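Local coordinates for protein unsaturated glucuronyl hydrolase (Streptococcus agalactiae, PDB 2ZZR) that hydrolyses unsaturated hyaluronan, chondroitin and heparin disaccharides, releasing the unsaturated uronic acid from its glycosidic link, at residues E49-K61 with K369-Y381. Residues are numbered along the deposited sequence; the frame is centred on the assembly and turned at random.
Sequences EYPTPATFNNIYK and KGVDEGNIWGDYY
The beta hairpin of strands 50-56 and 59-63, closed by a type I' turn from Phe-56 to Ile-59, docks on the loop that leads into helix 376-390, one of the helices of the glycosyl hydrolase family 88 alpha barrel. Glu-373 grips the turn with its carboxylate. Bent at chi2 (-79°), its chain folds over the carbonyl of Thr-55 and reaches the turn amides: Glu-373 OE1 accepts from Asn-57 N at 2.9 Å on its syn side, and Glu-373 OE2 takes Asn-58 N at 2.9 Å through its syn lone pair. On its anti side Glu-373 OE2 receives Thr-55 OG1 at 2.6 Å; the same hydroxyl accepts a weak bond from Gly-374 N. Next to this, the backbones form a single bridge between Ala-54 and Asn-375. Thr-55 N donates to Gly-374 O, and Ile-376 N, in the first turn of the helix, donates to Pro-53 O at 2.9 Å. The CB of Pro-53 meets the edge of the Trp-377 ring in its plane, and that tryptophan lies beside the substrate-binding residues Arg-246 and Trp-250. Tyr-60 reaches the helix from the second strand, its ring between Thr-55 CG2, centred over one face, and Pro-51 CB on the opposite face. Tyr-60 OH donates to Asp-379 OD2 at 2.8 Å, coming from above a carboxylate plane turned 88° from the ring. Leu-357 N and Leu-358 N also donate to Asp-379. Ile-376, its CG1 anti to the backbone N (chi1 -166°), lays CD1 on Pro-51 CG at 3.8 Å. Three donors probably stabilise a charged Glu-373, offsetting Thr-55 O, an acceptor 3.1 Å from Glu-373 OE2; a negative charge on buried Asp-379 would be compensated by the phenol and two amides.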
loop_
_atom_site.group_PDB
_atom_site.type_symbol
_atom_site.label_atom_id
_atom_site.label_comp_id
_atom_site.label_asym_id
_atom_site.label_seq_id
_atom_site.Cartn_x
_atom_site.Cartn_y
_atom_site.Cartn_z
ATOM N N GLU A 49 -19.461 -10.448 -5.192
ATOM C CA GLU A 49 -18.177 -10.722 -5.828
ATOM C C GLU A 49 -17.274 -9.485 -5.788
ATOM O O GLU A 49 -17.555 -8.543 -5.042
ATOM C CB GLU A 49 -18.381 -11.272 -7.241
ATOM C CG GLU A 49 -18.982 -12.675 -7.228
ATOM C CD GLU A 49 -18.853 -13.399 -8.552
ATOM O OE1 GLU A 49 -19.391 -12.894 -9.563
ATOM O OE2 GLU A 49 -18.222 -14.485 -8.574
ATOM N N TYR A 50 -16.192 -9.495 -6.568
ATOM C CA TYR A 50 -15.102 -8.527 -6.387
ATOM C C TYR A 50 -14.619 -7.919 -7.697
ATOM O O TYR A 50 -14.717 -8.557 -8.751
ATOM C CB TYR A 50 -13.918 -9.201 -5.665
ATOM C CG TYR A 50 -14.271 -9.750 -4.308
ATOM C CD1 TYR A 50 -14.879 -11.003 -4.176
ATOM C CD2 TYR A 50 -14.014 -9.014 -3.147
ATOM C CE1 TYR A 50 -15.226 -11.505 -2.930
ATOM C CE2 TYR A 50 -14.353 -9.516 -1.891
ATOM C CZ TYR A 50 -14.961 -10.759 -1.794
ATOM O OH TYR A 50 -15.303 -11.261 -0.561
ATOM N N PRO A 51 -14.088 -6.681 -7.642
ATOM C CA PRO A 51 -13.431 -6.124 -8.819
ATOM C C PRO A 51 -12.181 -6.926 -9.137
ATOM O O PRO A 51 -11.546 -7.466 -8.224
ATOM C CB PRO A 51 -13.030 -4.710 -8.376
ATOM C CG PRO A 51 -13.037 -4.743 -6.886
ATOM C CD PRO A 51 -14.077 -5.746 -6.501
ATOM N N THR A 52 -11.850 -7.012 -10.424
ATOM C CA THR A 52 -10.543 -7.504 -10.844
ATOM C C THR A 52 -9.478 -6.514 -10.348
ATOM O O THR A 52 -9.812 -5.369 -10.021
ATOM C CB THR A 52 -10.452 -7.637 -12.385
ATOM O OG1 THR A 52 -10.950 -6.441 -13.007
ATOM C CG2 THR A 52 -11.258 -8.836 -12.859
ATOM N N PRO A 53 -8.203 -6.955 -10.257
ATOM C CA PRO A 53 -7.121 -6.060 -9.823
ATOM C C PRO A 53 -7.143 -4.697 -10.507
ATOM O O PRO A 53 -7.029 -3.671 -9.826
ATOM C CB PRO A 53 -5.856 -6.846 -10.193
ATOM C CG PRO A 53 -6.273 -8.267 -10.008
ATOM C CD PRO A 53 -7.706 -8.325 -10.501
ATOM N N ALA A 54 -7.296 -4.688 -11.831
ATOM C CA ALA A 54 -7.342 -3.452 -12.600
ATOM C C ALA A 54 -8.561 -3.408 -13.518
ATOM O O ALA A 54 -9.210 -4.435 -13.757
ATOM C CB ALA A 54 -6.060 -3.285 -13.413
ATOM N N THR A 55 -8.864 -2.212 -14.017
ATOM C CA THR A 55 -9.966 -2.013 -14.953
ATOM C C THR A 55 -9.523 -2.361 -16.375
ATOM O O THR A 55 -8.324 -2.497 -16.650
ATOM C CB THR A 55 -10.472 -0.555 -14.933
ATOM O OG1 THR A 55 -9.421 0.326 -15.341
ATOM C CG2 THR A 55 -10.975 -0.149 -13.532
ATOM N N PHE A 56 -10.508 -2.507 -17.262
ATOM C CA PHE A 56 -10.293 -2.748 -18.690
ATOM C C PHE A 56 -11.082 -1.677 -19.417
ATOM O O PHE A 56 -12.313 -1.652 -19.331
ATOM C CB PHE A 56 -10.820 -4.129 -19.083
ATOM C CG PHE A 56 -10.113 -5.273 -18.406
ATOM C CD1 PHE A 56 -9.078 -5.945 -19.056
ATOM C CD2 PHE A 56 -10.487 -5.689 -17.128
ATOM C CE1 PHE A 56 -8.421 -7.007 -18.440
ATOM C CE2 PHE A 56 -9.832 -6.750 -16.498
ATOM C CZ PHE A 56 -8.799 -7.414 -17.158
ATOM N N ASN A 57 -10.375 -0.788 -20.110
ATOM C CA ASN A 57 -10.987 0.416 -20.683
ATOM C C ASN A 57 -11.783 1.186 -19.615
ATOM O O ASN A 57 -12.894 1.677 -19.857
ATOM C CB ASN A 57 -11.841 0.067 -21.914
ATOM C CG ASN A 57 -11.036 -0.625 -23.010
ATOM O OD1 ASN A 57 -11.451 -1.658 -23.541
ATOM N ND2 ASN A 57 -9.873 -0.064 -23.344
ATOM N N ASN A 58 -11.193 1.248 -18.419
ATOM C CA ASN A 58 -11.759 1.926 -17.240
ATOM C C ASN A 58 -13.015 1.310 -16.629
ATOM O O ASN A 58 -13.689 1.938 -15.805
ATOM C CB ASN A 58 -11.888 3.436 -17.472
ATOM C CG ASN A 58 -10.542 4.126 -17.456
ATOM O OD1 ASN A 58 -9.634 3.710 -16.729
ATOM N ND2 ASN A 58 -10.395 5.174 -18.260
ATOM N N ILE A 59 -13.297 0.065 -17.003
ATOM C CA ILE A 59 -14.367 -0.711 -16.386
ATOM C C ILE A 59 -13.811 -2.000 -15.770
ATOM O O ILE A 59 -13.208 -2.825 -16.469
ATOM C CB ILE A 59 -15.502 -1.048 -17.414
ATOM C CG1 ILE A 59 -16.079 0.232 -18.053
ATOM C CG2 ILE A 59 -16.576 -1.932 -16.780
ATOM C CD1 ILE A 59 -16.814 1.180 -17.093
ATOM N N TYR A 60 -14.007 -2.167 -14.463
ATOM C CA TYR A 60 -13.631 -3.406 -13.786
ATOM C C TYR A 60 -14.418 -4.573 -14.354
ATOM O O TYR A 60 -15.570 -4.414 -14.753
ATOM C CB TYR A 60 -13.936 -3.338 -12.292
ATOM C CG TYR A 60 -12.966 -2.533 -11.465
ATOM C CD1 TYR A 60 -11.654 -2.975 -11.261
ATOM C CD2 TYR A 60 -13.368 -1.343 -10.854
ATOM C CE1 TYR A 60 -10.761 -2.234 -10.485
ATOM C CE2 TYR A 60 -12.482 -0.596 -10.078
ATOM C CZ TYR A 60 -11.185 -1.048 -9.902
ATOM O OH TYR A 60 -10.310 -0.315 -9.137
ATOM N N LYS A 61 -13.784 -5.739 -14.395
ATOM C CA LYS A 61 -14.508 -6.989 -14.534
ATOM C C LYS A 61 -14.824 -7.526 -13.141
ATOM O O LYS A 61 -14.334 -7.000 -12.132
ATOM C CB LYS A 61 -13.716 -7.997 -15.379
ATOM C CG LYS A 61 -13.742 -7.670 -16.868
ATOM C CD LYS A 61 -12.786 -8.537 -17.679
ATOM C CE LYS A 61 -12.675 -7.997 -19.090
ATOM N NZ LYS A 61 -11.647 -8.725 -19.883
ATOM N N LYS A 369 -0.559 -5.511 -18.226
ATOM C CA LYS A 369 -1.672 -5.615 -17.285
ATOM C C LYS A 369 -2.023 -4.238 -16.731
ATOM O O LYS A 369 -1.151 -3.526 -16.225
ATOM C CB LYS A 369 -1.310 -6.514 -16.105
ATOM C CG LYS A 369 -1.080 -7.982 -16.401
ATOM C CD LYS A 369 -0.722 -8.663 -15.086
ATOM C CE LYS A 369 -0.408 -10.132 -15.241
ATOM N NZ LYS A 369 0.206 -10.644 -13.977
ATOM N N GLY A 370 -3.301 -3.877 -16.817
ATOM C CA GLY A 370 -3.797 -2.608 -16.275
ATOM C C GLY A 370 -2.906 -1.412 -16.551
ATOM O O GLY A 370 -2.568 -0.658 -15.632
ATOM N N VAL A 371 -2.524 -1.238 -17.816
ATOM C CA VAL A 371 -1.688 -0.113 -18.224
ATOM C C VAL A 371 -2.564 1.087 -18.580
ATOM O O VAL A 371 -3.337 1.036 -19.546
ATOM C CB VAL A 371 -0.757 -0.479 -19.412
ATOM C CG1 VAL A 371 0.094 0.728 -19.825
ATOM C CG2 VAL A 371 0.132 -1.660 -19.050
ATOM N N ASP A 372 -2.430 2.159 -17.796
ATOM C CA ASP A 372 -3.304 3.338 -17.872
ATOM C C ASP A 372 -4.757 2.933 -17.625
ATOM O O ASP A 372 -5.660 3.169 -18.446
ATOM C CB ASP A 372 -3.125 4.108 -19.191
ATOM C CG ASP A 372 -3.734 5.498 -19.144
ATOM O OD1 ASP A 372 -3.894 6.055 -18.034
ATOM O OD2 ASP A 372 -4.061 6.039 -20.223
ATOM N N GLU A 373 -4.952 2.299 -16.474
ATOM C CA GLU A 373 -6.240 1.802 -16.030
ATOM C C GLU A 373 -6.386 2.118 -14.547
ATOM O O GLU A 373 -5.391 2.297 -13.847
ATOM C CB GLU A 373 -6.306 0.286 -16.214
ATOM C CG GLU A 373 -6.216 -0.192 -17.663
ATOM C CD GLU A 373 -7.527 -0.048 -18.425
ATOM O OE1 GLU A 373 -7.528 -0.342 -19.641
ATOM O OE2 GLU A 373 -8.551 0.341 -17.817
ATOM N N GLY A 374 -7.624 2.177 -14.067
ATOM C CA GLY A 374 -7.860 2.190 -12.634
ATOM C C GLY A 374 -7.439 0.856 -12.041
ATOM O O GLY A 374 -7.433 -0.176 -12.728
ATOM N N ASN A 375 -7.061 0.868 -10.770
ATOM C CA ASN A 375 -6.808 -0.379 -10.058
ATOM C C ASN A 375 -7.318 -0.287 -8.625
ATOM O O ASN A 375 -7.505 0.815 -8.090
ATOM C CB ASN A 375 -5.340 -0.839 -10.163
ATOM C CG ASN A 375 -4.342 0.211 -9.685
ATOM O OD1 ASN A 375 -3.434 0.616 -10.419
ATOM N ND2 ASN A 375 -4.494 0.640 -8.447
ATOM N N ILE A 376 -7.575 -1.441 -8.025
ATOM C CA ILE A 376 -8.331 -1.464 -6.774
ATOM C C ILE A 376 -7.514 -1.007 -5.559
ATOM O O ILE A 376 -8.073 -0.426 -4.624
ATOM C CB ILE A 376 -9.051 -2.823 -6.549
ATOM C CG1 ILE A 376 -10.103 -2.726 -5.429
ATOM C CG2 ILE A 376 -8.045 -3.965 -6.317
ATOM C CD1 ILE A 376 -11.183 -1.653 -5.679
ATOM N N TRP A 377 -6.203 -1.247 -5.575
ATOM C CA TRP A 377 -5.357 -0.732 -4.481
ATOM C C TRP A 377 -5.186 0.791 -4.576
ATOM O O TRP A 377 -5.157 1.484 -3.558
ATOM C CB TRP A 377 -3.998 -1.456 -4.408
ATOM C CG TRP A 377 -3.203 -1.348 -5.666
ATOM C CD1 TRP A 377 -2.236 -0.427 -5.953
ATOM C CD2 TRP A 377 -3.314 -2.191 -6.818
ATOM N NE1 TRP A 377 -1.737 -0.645 -7.223
ATOM C CE2 TRP A 377 -2.381 -1.724 -7.771
ATOM C CE3 TRP A 377 -4.115 -3.298 -7.137
ATOM C CZ2 TRP A 377 -2.224 -2.325 -9.024
ATOM C CZ3 TRP A 377 -3.960 -3.894 -8.385
ATOM C CH2 TRP A 377 -3.027 -3.399 -9.312
ATOM N N GLY A 378 -5.094 1.309 -5.800
ATOM C CA GLY A 378 -5.062 2.755 -6.024
ATOM C C GLY A 378 -6.346 3.405 -5.540
ATOM O O GLY A 378 -6.310 4.448 -4.886
ATOM N N ASP A 379 -7.481 2.777 -5.844
ATOM C CA ASP A 379 -8.776 3.241 -5.332
ATOM C C ASP A 379 -8.783 3.242 -3.811
ATOM O O ASP A 379 -9.188 4.229 -3.183
ATOM C CB ASP A 379 -9.906 2.338 -5.822
ATOM C CG ASP A 379 -10.251 2.560 -7.283
ATOM O OD1 ASP A 379 -9.595 3.385 -7.958
ATOM O OD2 ASP A 379 -11.200 1.894 -7.753
ATOM N N TYR A 380 -8.325 2.130 -3.234
ATOM C CA TYR A 380 -8.291 1.979 -1.793
ATOM C C TYR A 380 -7.419 3.056 -1.117
ATOM O O TYR A 380 -7.877 3.728 -0.182
ATOM C CB TYR A 380 -7.858 0.564 -1.339
ATOM C CG TYR A 380 -7.691 0.588 0.155
ATOM C CD1 TYR A 380 -6.446 0.839 0.722
ATOM C CD2 TYR A 380 -8.799 0.489 1.000
ATOM C CE1 TYR A 380 -6.291 0.945 2.090
ATOM C CE2 TYR A 380 -8.653 0.590 2.382
ATOM C CZ TYR A 380 -7.392 0.828 2.913
ATOM O OH TYR A 380 -7.202 0.952 4.264
ATOM N N TYR A 381 -6.173 3.212 -1.570
ATOM C CA TYR A 381 -5.263 4.165 -0.918
ATOM C C TYR A 381 -5.657 5.628 -1.149
ATOM O O TYR A 381 -5.417 6.489 -0.295
ATOM C CB TYR A 381 -3.795 3.890 -1.281
ATOM C CG TYR A 381 -3.292 2.594 -0.679
ATOM C CD1 TYR A 381 -3.197 2.436 0.706
ATOM C CD2 TYR A 381 -2.906 1.522 -1.495
ATOM C CE1 TYR A 381 -2.750 1.241 1.268
ATOM C CE2 TYR A 381 -2.453 0.333 -0.945
ATOM C CZ TYR A 381 -2.370 0.200 0.427
ATOM O OH TYR A 381 -1.932 -0.977 0.967
HETATM O O HOH W 1 -6.398 -4.178 -17.691
HETATM O O HOH W 2 -7.334 5.177 -16.486
#